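Local coordinates for alpha-L-rhamnosidase (Aspergillus terreus, PDB 6GSZ), which probably catalyses the hydrolysis of terminal, non-reducing alpha-L-rhamnose residues from alpha-L-rhamnosides, and carries bound calcium ions, at residues I258-S261 with E267-D270; G201-E206 with P391-H396; D377-T380 with V386-W389; R121-E124 with T128-P131. All coordinates share one frame; numbering follows the deposited sequence. Where two conformers were deposited one is given.

Contact 1 of 4, residues I258-S261 with E267-D270; sequences IISS and EEYD. With CA (calcium ion), chain O.
The carbonyl oxygen of Glu-268 is gripped by two successive amides of the 258-261 segment. Ile-259 N comes to Glu-268 O at 2.8 Å, somewhat out of the carbonyl plane, while Ser-260 N takes a lone pair in that plane over a longer 3.3 Å. Glu-268 N answers with a bond to Ser-260 O (2.9 Å). One residue further on, the hydroxyl of Ser-261 donates to Glu-267 OE1 at 2.7 Å, which receives it on the lone pair turned away from OE2; that same OE1 also accepts from Ser-392 N, and OE2 from Trp-389 NE1, which probably holds the group in its charged form. On the face shared by Ile-258 and Tyr-269, Ile-258 CG1 meets the ring edge at Tyr-269 CD2 (3.7 Å). Glu-268, on the face it shares with Ser-260, has CG anti to the backbone N (chi1 175°); its extended chain crosses Ile-259 at a slant and chelates a calcium ion, OE1 at 2.4 Å and OE2 at 2.3 Å, with two waters also bound to the ion. A further water joins Glu-268 OE1 to Ser-260 OG. Two residues facing one is the signature of a classic beta bulge, here set in the antiparallel hairpin of strands 258-262 and 266-270.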
loop_
_atom_site.group_PDB
_atom_site.type_symbol
_atom_site.label_atom_id
_atom_site.label_comp_id
_atom_site.label_asym_id
_atom_site.label_seq_id
_atom_site.Cartn_x
_atom_site.Cartn_y
_atom_site.Cartn_z
ATOM N N ILE A 258 -8.539 -27.312 8.691
ATOM C CA ILE A 258 -7.588 -26.365 9.275
ATOM C C ILE A 258 -7.637 -26.521 10.793
ATOM O O ILE A 258 -8.657 -26.221 11.412
ATOM C CB ILE A 258 -7.826 -24.908 8.823
ATOM C CG1 ILE A 258 -7.961 -24.743 7.305
ATOM C CG2 ILE A 258 -6.705 -24.035 9.379
ATOM C CD1 ILE A 258 -8.542 -23.414 6.878
ATOM N N ILE A 259 -6.484 -26.904 11.373
ATOM C CA ILE A 259 -6.352 -27.026 12.814
ATOM C C ILE A 259 -6.096 -25.662 13.450
ATOM O O ILE A 259 -6.670 -25.315 14.486
ATOM C CB ILE A 259 -5.232 -28.023 13.177
ATOM C CG1 ILE A 259 -5.447 -29.376 12.499
ATOM C CG2 ILE A 259 -5.114 -28.169 14.679
ATOM C CD1 ILE A 259 -6.795 -30.013 12.771
ATOM N N SER A 260 -5.181 -24.896 12.821
ATOM C CA SER A 260 -4.886 -23.547 13.261
ATOM C C SER A 260 -4.423 -22.762 12.040
ATOM O O SER A 260 -3.837 -23.334 11.142
ATOM C CB SER A 260 -3.861 -23.497 14.370
ATOM O OG SER A 260 -2.658 -24.069 13.938
ATOM N N SER A 261 -4.691 -21.463 12.044
ATOM C CA SER A 261 -4.182 -20.591 10.955
ATOM C C SER A 261 -4.033 -19.173 11.490
ATOM O O SER A 261 -5.030 -18.574 11.857
ATOM C CB SER A 261 -5.106 -20.676 9.746
ATOM O OG SER A 261 -4.492 -20.090 8.609
ATOM N N GLU A 267 0.022 -21.923 9.537
ATOM C CA GLU A 267 -1.172 -22.765 9.408
ATOM C C GLU A 267 -0.796 -24.246 9.565
ATOM O O GLU A 267 0.156 -24.722 8.915
ATOM C CB GLU A 267 -1.840 -22.582 8.045
ATOM C CG GLU A 267 -3.012 -23.523 7.845
ATOM C CD GLU A 267 -3.968 -23.150 6.725
ATOM O OE1 GLU A 267 -4.336 -21.930 6.654
ATOM O OE2 GLU A 267 -4.237 -24.043 5.866
ATOM N N GLU A 268 -1.585 -24.960 10.394
ATOM C CA GLU A 268 -1.562 -26.432 10.519
ATOM C C GLU A 268 -2.853 -26.942 9.859
ATOM O O GLU A 268 -3.955 -26.565 10.278
ATOM C CB GLU A 268 -1.454 -26.868 11.968
ATOM C CG GLU A 268 -1.542 -28.371 12.115
ATOM C CD GLU A 268 -1.392 -28.928 13.518
ATOM O OE1 GLU A 268 -1.014 -28.209 14.445
ATOM O OE2 GLU A 268 -1.639 -30.145 13.669
ATOM N N TYR A 269 -2.677 -27.749 8.809
ATOM C CA TYR A 269 -3.784 -28.291 8.025
ATOM C C TYR A 269 -3.679 -29.812 8.051
ATOM O O TYR A 269 -2.657 -30.352 7.637
ATOM C CB TYR A 269 -3.677 -27.753 6.598
ATOM C CG TYR A 269 -4.818 -28.090 5.686
ATOM C CD1 TYR A 269 -4.842 -29.279 4.969
ATOM C CD2 TYR A 269 -5.874 -27.218 5.504
ATOM C CE1 TYR A 269 -5.879 -29.578 4.092
ATOM C CE2 TYR A 269 -6.911 -27.501 4.635
ATOM C CZ TYR A 269 -6.928 -28.691 3.924
ATOM O OH TYR A 269 -7.973 -28.966 3.096
ATOM N N ASP A 270 -4.784 -30.461 8.405
ATOM C CA ASP A 270 -4.856 -31.943 8.427
ATOM C C ASP A 270 -5.842 -32.368 7.351
ATOM O O ASP A 270 -7.054 -32.337 7.585
ATOM C CB ASP A 270 -5.208 -32.494 9.803
ATOM C CG ASP A 270 -5.150 -34.008 9.875
ATOM O OD1 ASP A 270 -5.018 -34.658 8.789
ATOM O OD2 ASP A 270 -5.236 -34.513 11.037
HETATM CA CA CA O . -0.474 -30.173 15.691
HETATM O O HOH W 1 -1.832 -26.002 15.661
HETATM O O HOH W 2 0.540 -31.614 17.329
HETATM O O HOH W 3 -2.586 -30.379 16.576
#

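Contact 2 of 4, residues G201-E206 with P391-H396; sequences GVTVGE and PSFTYH. With CA (calcium ion), chain B.
Gly-205 lies over one face of the Phe-393 ring, and this is where the packing is tight. Its CA sits 3.9 Å from the centroid of the Phe-393 ring and only 17° off the ring normal, a CH-pi contact made possible because glycine puts no side chain between backbone and ring. Gly-205 N is over the same face, nearer the rim, 3.7 Å from Phe-393 CZ. At the ring edge, in its plane, the methyl CG2 of Thr-203 comes within 3.8 Å of Phe-393 CE2. The ring reaches the strand because CG of Phe-393 stands beside its backbone N, anti to the carbonyl carbon (chi1 -53°). Beyond the opposite face, where Ser-392 lays its CB near the rim, the contact gives way to a hydrated side: Ser-392 OG binds a calcium ion at 2.4 Å that also carries two waters and is shared with Glu-158. The adjacent Ser-392 and Phe-393 thus serve a metal site and an apolar contact respectively. Phe-393 also touches Leu-156 of strand 156-161 and Ile-258 of strand 258-262, so the loop following strand 387-389 packs against strand 196-205, which runs between strands 156-161 and 132-140 in an antiparallel sheet.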
loop_
_atom_site.group_PDB
_atom_site.type_symbol
_atom_site.label_atom_id
_atom_site.label_comp_id
_atom_site.label_asym_id
_atom_site.label_seq_id
_atom_site.Cartn_x
_atom_site.Cartn_y
_atom_site.Cartn_z
ATOM N N GLY A 201 -21.104 -22.401 1.672
ATOM C CA GLY A 201 -20.229 -22.726 2.787
ATOM C C GLY A 201 -19.186 -21.628 2.952
ATOM O O GLY A 201 -18.643 -21.119 1.953
ATOM N N VAL A 202 -18.894 -21.235 4.186
ATOM C CA VAL A 202 -17.904 -20.190 4.430
ATOM C C VAL A 202 -16.979 -20.671 5.552
ATOM O O VAL A 202 -17.467 -21.145 6.615
ATOM C CB VAL A 202 -18.541 -18.849 4.847
ATOM C CG1 VAL A 202 -17.456 -17.768 4.919
ATOM C CG2 VAL A 202 -19.640 -18.420 3.877
ATOM N N THR A 203 -15.679 -20.581 5.350
ATOM C CA THR A 203 -14.727 -20.829 6.395
ATOM C C THR A 203 -14.258 -19.508 6.965
ATOM O O THR A 203 -13.911 -18.596 6.175
ATOM C CB THR A 203 -13.518 -21.633 5.924
ATOM O OG1 THR A 203 -13.947 -22.849 5.305
ATOM C CG2 THR A 203 -12.589 -21.950 7.080
ATOM N N VAL A 204 -14.257 -19.361 8.284
ATOM C CA VAL A 204 -13.822 -18.176 8.984
ATOM C C VAL A 204 -12.618 -18.497 9.845
ATOM O O VAL A 204 -12.667 -19.425 10.621
ATOM C CB VAL A 204 -14.925 -17.517 9.817
ATOM C CG1 VAL A 204 -14.427 -16.310 10.619
ATOM C CG2 VAL A 204 -16.094 -17.124 8.930
ATOM N N GLY A 205 -11.562 -17.707 9.712
ATOM C CA GLY A 205 -10.354 -17.729 10.522
ATOM C C GLY A 205 -10.172 -16.463 11.335
ATOM O O GLY A 205 -10.923 -15.506 11.143
ATOM N N GLU A 206 -9.197 -16.469 12.269
ATOM C CA GLU A 206 -9.140 -15.390 13.271
ATOM C C GLU A 206 -8.602 -14.074 12.668
ATOM O O GLU A 206 -8.979 -13.012 13.139
ATOM C CB GLU A 206 -8.319 -15.850 14.476
ATOM C CG GLU A 206 -6.865 -16.092 14.186
ATOM C CD GLU A 206 -6.031 -16.596 15.330
ATOM O OE1 GLU A 206 -6.624 -17.127 16.309
ATOM O OE2 GLU A 206 -4.760 -16.516 15.215
ATOM N N PRO A 391 -2.237 -22.256 2.205
ATOM C CA PRO A 391 -2.850 -21.836 3.463
ATOM C C PRO A 391 -3.946 -20.809 3.200
ATOM O O PRO A 391 -3.953 -20.141 2.137
ATOM C CB PRO A 391 -1.693 -21.265 4.277
ATOM C CG PRO A 391 -0.715 -20.790 3.197
ATOM C CD PRO A 391 -0.862 -21.756 2.033
ATOM N N SER A 392 -4.795 -20.609 4.201
ATOM C CA SER A 392 -5.975 -19.758 4.072
ATOM C C SER A 392 -5.890 -18.451 4.842
ATOM O O SER A 392 -6.322 -17.403 4.317
ATOM C CB SER A 392 -7.213 -20.512 4.538
ATOM O OG SER A 392 -7.533 -21.569 3.652
ATOM N N PHE A 393 -5.330 -18.453 6.042
ATOM C CA PHE A 393 -5.441 -17.255 6.916
ATOM C C PHE A 393 -4.095 -16.851 7.521
ATOM O O PHE A 393 -4.044 -16.241 8.620
ATOM C CB PHE A 393 -6.481 -17.481 8.010
ATOM C CG PHE A 393 -7.821 -17.923 7.470
ATOM C CD1 PHE A 393 -8.555 -17.110 6.619
ATOM C CD2 PHE A 393 -8.336 -19.191 7.776
ATOM C CE1 PHE A 393 -9.783 -17.528 6.122
ATOM C CE2 PHE A 393 -9.554 -19.611 7.255
ATOM C CZ PHE A 393 -10.286 -18.773 6.445
ATOM N N THR A 394 -3.017 -17.130 6.791
ATOM C CA THR A 394 -1.688 -16.698 7.217
ATOM C C THR A 394 -0.997 -16.037 6.023
ATOM O O THR A 394 -1.422 -16.183 4.891
ATOM C CB THR A 394 -0.860 -17.880 7.759
ATOM O OG1 THR A 394 0.351 -17.410 8.351
ATOM C CG2 THR A 394 -0.482 -18.854 6.672
ATOM N N TYR A 395 0.160 -15.411 6.287
ATOM C CA TYR A 395 1.042 -15.053 5.189
ATOM C C TYR A 395 2.457 -14.958 5.744
ATOM O O TYR A 395 2.618 -14.788 6.952
ATOM C CB TYR A 395 0.602 -13.759 4.470
ATOM C CG TYR A 395 0.805 -12.443 5.181
ATOM C CD1 TYR A 395 -0.048 -11.901 6.127
ATOM C CD2 TYR A 395 1.863 -11.638 4.785
ATOM C CE1 TYR A 395 0.110 -10.610 6.610
ATOM C CE2 TYR A 395 2.059 -10.368 5.295
ATOM C CZ TYR A 395 1.169 -9.832 6.187
ATOM O OH TYR A 395 1.291 -8.541 6.640
ATOM N N HIS A 396 3.444 -15.027 4.846
ATOM C CA HIS A 396 4.840 -15.018 5.255
ATOM C C HIS A 396 5.646 -14.095 4.335
ATOM O O HIS A 396 5.295 -13.918 3.183
ATOM C CB HIS A 396 5.424 -16.428 5.201
ATOM C CG HIS A 396 4.541 -17.523 5.680
ATOM N ND1 HIS A 396 4.040 -17.601 6.964
ATOM C CD2 HIS A 396 4.052 -18.559 4.987
ATOM C CE1 HIS A 396 3.326 -18.732 7.046
ATOM N NE2 HIS A 396 3.328 -19.345 5.860
HETATM CA CA CA B . -7.942 -21.147 1.289
HETATM O O HOH W 4 -8.921 -22.901 1.274
HETATM O O HOH W 5 -6.379 -22.190 0.084
#

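Contact 3 of 4, residues D377-T380 with V386-W389; sequences DHFT and VQEW
Phe-379 and Trp-389 supply the aromatic part of this contact. The CD1 corner of Phe-379 sits over one face of the indole, 3.4 Å from Trp-389 CG, and its CE1 reaches Trp-389 CB at 3.5 Å. With ring planes 47° apart and the Phe-379 and five-membered ring centroids 4.8 Å apart, the pair is an oblique meeting, and the two side chains slide past each other in opposite directions. Phe-379 can reach across because its CG stands anti to the backbone N (chi1 178°). The setting is the interior of the concanavalin-like beta domain: strands 377-380 and 387-389 belong to different sheets, their axes 10.0 Å apart and running nearly antiparallel (158°), with side chains bridging the interval. Ile-342 of strand 339-344 touches both aromatic residues. Van der Waals contact with polar residues flanks the pair. Asp-377 CB meets the indole edge at Trp-389 CH2 (3.7 Å), its carboxylate turned steeply to the ring, and Gln-387 NE2 comes obliquely to Phe-379 CZ at 3.6 Å. The polar groups are satisfied by hydrogen bonds to residues beyond the two strands: Asp-377 OD2 with His-396, Asp-377 OD1 with Glu-267 N, Gln-387 NE2 with Ser-271, and Gln-387 OE1 with Ser-382 N.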
loop_
_atom_site.group_PDB
_atom_site.type_symbol
_atom_site.label_atom_id
_atom_site.label_comp_id
_atom_site.label_asym_id
_atom_site.label_seq_id
_atom_site.Cartn_x
_atom_site.Cartn_y
_atom_site.Cartn_z
ATOM N N ASP A 377 4.307 -23.597 8.388
ATOM C CA ASP A 377 3.095 -24.292 8.016
ATOM C C ASP A 377 3.332 -25.800 8.088
ATOM O O ASP A 377 4.428 -26.274 7.787
ATOM C CB ASP A 377 2.630 -23.880 6.631
ATOM C CG ASP A 377 2.356 -22.392 6.505
ATOM O OD1 ASP A 377 1.961 -21.745 7.542
ATOM O OD2 ASP A 377 2.544 -21.891 5.378
ATOM N N HIS A 378 2.291 -26.530 8.490
ATOM C CA HIS A 378 2.310 -27.985 8.533
ATOM C C HIS A 378 1.162 -28.503 7.684
ATOM O O HIS A 378 0.021 -28.064 7.898
ATOM C CB HIS A 378 2.140 -28.516 9.952
ATOM C CG HIS A 378 3.292 -28.269 10.869
ATOM N ND1 HIS A 378 3.462 -27.089 11.542
ATOM C CD2 HIS A 378 4.308 -29.073 11.248
ATOM C CE1 HIS A 378 4.528 -27.176 12.324
ATOM N NE2 HIS A 378 5.075 -28.389 12.162
ATOM N N PHE A 379 1.453 -29.466 6.805
ATOM C CA PHE A 379 0.427 -30.064 5.990
ATOM C C PHE A 379 0.484 -31.574 6.190
ATOM O O PHE A 379 1.497 -32.191 5.864
ATOM C CB PHE A 379 0.620 -29.719 4.510
ATOM C CG PHE A 379 -0.378 -30.337 3.577
ATOM C CD1 PHE A 379 -1.617 -29.752 3.361
ATOM C CD2 PHE A 379 -0.101 -31.551 2.974
ATOM C CE1 PHE A 379 -2.557 -30.344 2.543
ATOM C CE2 PHE A 379 -1.024 -32.134 2.135
ATOM C CZ PHE A 379 -2.258 -31.543 1.932
ATOM N N THR A 380 -0.607 -32.130 6.711
ATOM C CA THR A 380 -0.675 -33.591 6.887
ATOM C C THR A 380 -1.419 -34.191 5.688
ATOM O O THR A 380 -2.592 -33.822 5.379
ATOM C CB THR A 380 -1.295 -34.007 8.206
ATOM O OG1 THR A 380 -0.513 -33.449 9.258
ATOM C CG2 THR A 380 -1.393 -35.521 8.337
ATOM N N VAL A 386 -3.051 -37.167 -5.465
ATOM C CA VAL A 386 -2.328 -35.926 -5.516
ATOM C C VAL A 386 -3.187 -34.837 -4.867
ATOM O O VAL A 386 -4.338 -34.652 -5.216
ATOM C CB VAL A 386 -1.985 -35.550 -6.957
ATOM C CG1 VAL A 386 -1.323 -34.175 -7.028
ATOM C CG2 VAL A 386 -1.099 -36.611 -7.580
ATOM N N GLN A 387 -2.605 -34.114 -3.925
ATOM C CA GLN A 387 -3.346 -33.076 -3.194
ATOM C C GLN A 387 -2.765 -31.706 -3.567
ATOM O O GLN A 387 -1.593 -31.603 -3.800
ATOM C CB GLN A 387 -3.214 -33.322 -1.694
ATOM C CG GLN A 387 -3.724 -34.700 -1.270
ATOM C CD GLN A 387 -3.564 -34.918 0.214
ATOM O OE1 GLN A 387 -2.658 -35.646 0.651
ATOM N NE2 GLN A 387 -4.416 -34.259 0.998
ATOM N N GLU A 388 -3.623 -30.679 -3.631
ATOM C CA GLU A 388 -3.180 -29.323 -3.816
ATOM C C GLU A 388 -3.579 -28.503 -2.589
ATOM O O GLU A 388 -4.705 -28.633 -2.085
ATOM C CB GLU A 388 -3.779 -28.730 -5.075
ATOM C CG GLU A 388 -3.293 -29.418 -6.320
ATOM C CD GLU A 388 -3.722 -28.749 -7.604
ATOM O OE1 GLU A 388 -4.731 -28.024 -7.581
ATOM O OE2 GLU A 388 -3.034 -28.944 -8.609
ATOM N N TRP A 389 -2.653 -27.662 -2.123
ATOM C CA TRP A 389 -2.902 -26.872 -0.912
ATOM C C TRP A 389 -2.194 -25.534 -1.014
ATOM O O TRP A 389 -1.058 -25.434 -1.469
ATOM C CB TRP A 389 -2.472 -27.656 0.327
ATOM C CG TRP A 389 -2.485 -26.902 1.626
ATOM C CD1 TRP A 389 -3.545 -26.745 2.470
ATOM C CD2 TRP A 389 -1.395 -26.189 2.226
ATOM N NE1 TRP A 389 -3.181 -26.016 3.572
ATOM C CE2 TRP A 389 -1.870 -25.642 3.435
ATOM C CE3 TRP A 389 -0.080 -25.906 1.828
ATOM C CZ2 TRP A 389 -1.047 -24.898 4.273
ATOM C CZ3 TRP A 389 0.730 -25.164 2.658
ATOM C CH2 TRP A 389 0.246 -24.668 3.864
#

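Contact 4 of 4, residues R121-E124 with T128-P131; sequences RPTE and THRP
The carboxylate of Glu-124 is approached on both faces at OE2: Arg-130 N donates from one side at 2.9 Å, and Arg-121 NH1 forms a salt bridge with the same OE2 from the other, at 3.1 Å. The guanidinium of Arg-121 offers its edge, with the oxygen exactly in its plane. The imidazole of His-129 likewise presents its edge, ND1 donating to Glu-124 OE1 at 2.8 Å in a nearly straight His-carboxylate hydrogen bond (166°), though the hydrogen arrives from above the carboxylate plane. A bend at chi2 (87°) brings the Glu-124 carboxylate to these three donors. A water 2.8 Å from Glu-124 OE1 also lies near Arg-130 O. Close by, Thr-123 OG1 approaches His-129 CE1 obliquely at 3.1 Å, while its hydroxyl bonds to Asp-225 O; His-129 NE2 is held by Asn-221. The guanidinium groups of Arg-121 and Arg-130 stand nearly perpendicular, and Arg-130 directs its own to Ile-258 O and Gly-256 O. Both segments belong to the loop joining strands 116-119 and 132-140, with Thr-128 and Arg-130 resting on strand 258-262 and Glu-206, just past strand 196-205, accepting from both Thr-128 OG1 and His-129 N.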
loop_
_atom_site.group_PDB
_atom_site.type_symbol
_atom_site.label_atom_id
_atom_site.label_comp_id
_atom_site.label_asym_id
_atom_site.label_seq_id
_atom_site.Cartn_x
_atom_site.Cartn_y
_atom_site.Cartn_z
ATOM N N ARG A 121 -20.042 -24.296 18.933
ATOM C CA ARG A 121 -18.788 -24.765 19.551
ATOM C C ARG A 121 -18.230 -23.657 20.427
ATOM O O ARG A 121 -18.138 -22.533 19.981
ATOM C CB ARG A 121 -17.780 -25.125 18.481
ATOM C CG ARG A 121 -16.471 -25.704 18.968
ATOM C CD ARG A 121 -15.560 -25.951 17.782
ATOM N NE ARG A 121 -14.278 -26.565 18.082
ATOM C CZ ARG A 121 -13.137 -25.924 18.248
ATOM N NH1 ARG A 121 -13.095 -24.597 18.261
ATOM N NH2 ARG A 121 -12.030 -26.640 18.425
ATOM N N PRO A 122 -17.804 -23.910 21.671
ATOM C CA PRO A 122 -17.264 -22.836 22.493
ATOM C C PRO A 122 -15.969 -22.272 21.903
ATOM O O PRO A 122 -15.155 -23.009 21.375
ATOM C CB PRO A 122 -16.993 -23.462 23.872
ATOM C CG PRO A 122 -17.203 -24.903 23.703
ATOM C CD PRO A 122 -17.870 -25.187 22.390
ATOM N N THR A 123 -15.797 -20.948 22.012
ATOM C CA THR A 123 -14.545 -20.342 21.577
ATOM C C THR A 123 -13.414 -20.772 22.544
ATOM O O THR A 123 -13.609 -21.033 23.747
ATOM C CB THR A 123 -14.669 -18.832 21.467
ATOM O OG1 THR A 123 -13.625 -18.395 20.599
ATOM C CG2 THR A 123 -14.599 -18.118 22.794
ATOM N N GLU A 124 -12.202 -20.821 22.016
ATOM C CA GLU A 124 -11.057 -21.157 22.800
ATOM C C GLU A 124 -10.731 -20.016 23.770
ATOM O O GLU A 124 -10.863 -18.809 23.425
ATOM C CB GLU A 124 -9.837 -21.400 21.916
ATOM C CG GLU A 124 -9.991 -22.555 20.939
ATOM C CD GLU A 124 -10.623 -22.279 19.584
ATOM O OE1 GLU A 124 -11.275 -21.200 19.423
ATOM O OE2 GLU A 124 -10.423 -23.152 18.672
ATOM N N THR A 128 -5.209 -19.716 20.300
ATOM C CA THR A 128 -5.589 -19.451 18.939
ATOM C C THR A 128 -6.924 -20.117 18.608
ATOM O O THR A 128 -7.312 -21.136 19.186
ATOM C CB THR A 128 -4.469 -19.879 17.979
ATOM O OG1 THR A 128 -4.734 -19.377 16.681
ATOM C CG2 THR A 128 -4.278 -21.369 17.839
ATOM N N HIS A 129 -7.648 -19.552 17.658
ATOM C CA HIS A 129 -8.968 -20.008 17.275
ATOM C C HIS A 129 -8.894 -20.900 16.046
ATOM O O HIS A 129 -8.518 -20.483 14.948
ATOM C CB HIS A 129 -9.905 -18.834 17.023
ATOM C CG HIS A 129 -10.078 -17.978 18.220
ATOM N ND1 HIS A 129 -10.598 -18.475 19.401
ATOM C CD2 HIS A 129 -9.720 -16.714 18.488
ATOM C CE1 HIS A 129 -10.615 -17.530 20.316
ATOM N NE2 HIS A 129 -10.097 -16.407 19.757
ATOM N N ARG A 130 -9.331 -22.134 16.209
ATOM C CA ARG A 130 -9.453 -23.041 15.082
ATOM C C ARG A 130 -10.530 -22.516 14.128
ATOM O O ARG A 130 -11.607 -22.126 14.573
ATOM C CB ARG A 130 -9.834 -24.432 15.586
ATOM C CG ARG A 130 -9.899 -25.429 14.442
ATOM C CD ARG A 130 -9.856 -26.830 14.983
ATOM N NE ARG A 130 -9.972 -27.808 13.894
ATOM C CZ ARG A 130 -10.167 -29.104 14.131
ATOM N NH1 ARG A 130 -10.151 -29.548 15.384
ATOM N NH2 ARG A 130 -10.359 -29.934 13.108
ATOM N N PRO A 131 -10.288 -22.444 12.803
ATOM C CA PRO A 131 -11.308 -21.930 11.898
ATOM C C PRO A 131 -12.611 -22.720 11.967
ATOM O O PRO A 131 -12.605 -23.954 12.270
ATOM C CB PRO A 131 -10.634 -22.059 10.529
ATOM C CG PRO A 131 -9.183 -21.838 10.872
ATOM C CD PRO A 131 -8.999 -22.670 12.114
HETATM O O HOH W 6 -12.641 -21.016 16.985
#

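Contact 1 lies at the middle of the group: its centre is about 9 Å from that of contact 2, 10 Å from contact 3 and 12 Å from contact 4, whereas the centres of contacts 3 and 4 stand about 22 Å apart and the two do not touch. Along the chain contact 4 comes first; contacts 1 and 3 then follow within the long span separating 201-206 from 391-396. Strand 266-270, of the rhamnosidase N-terminal domain, pairs in parallel with 376-380 of the concanavalin-like domain, so one sheet holds contact 1 and the 377-380 half of contact 3, spanning two sequence families, while 387-389 belongs to another sheet. Loop 391-396 and residues 128-131 reach the same hairpin, the seam where these beta regions meet.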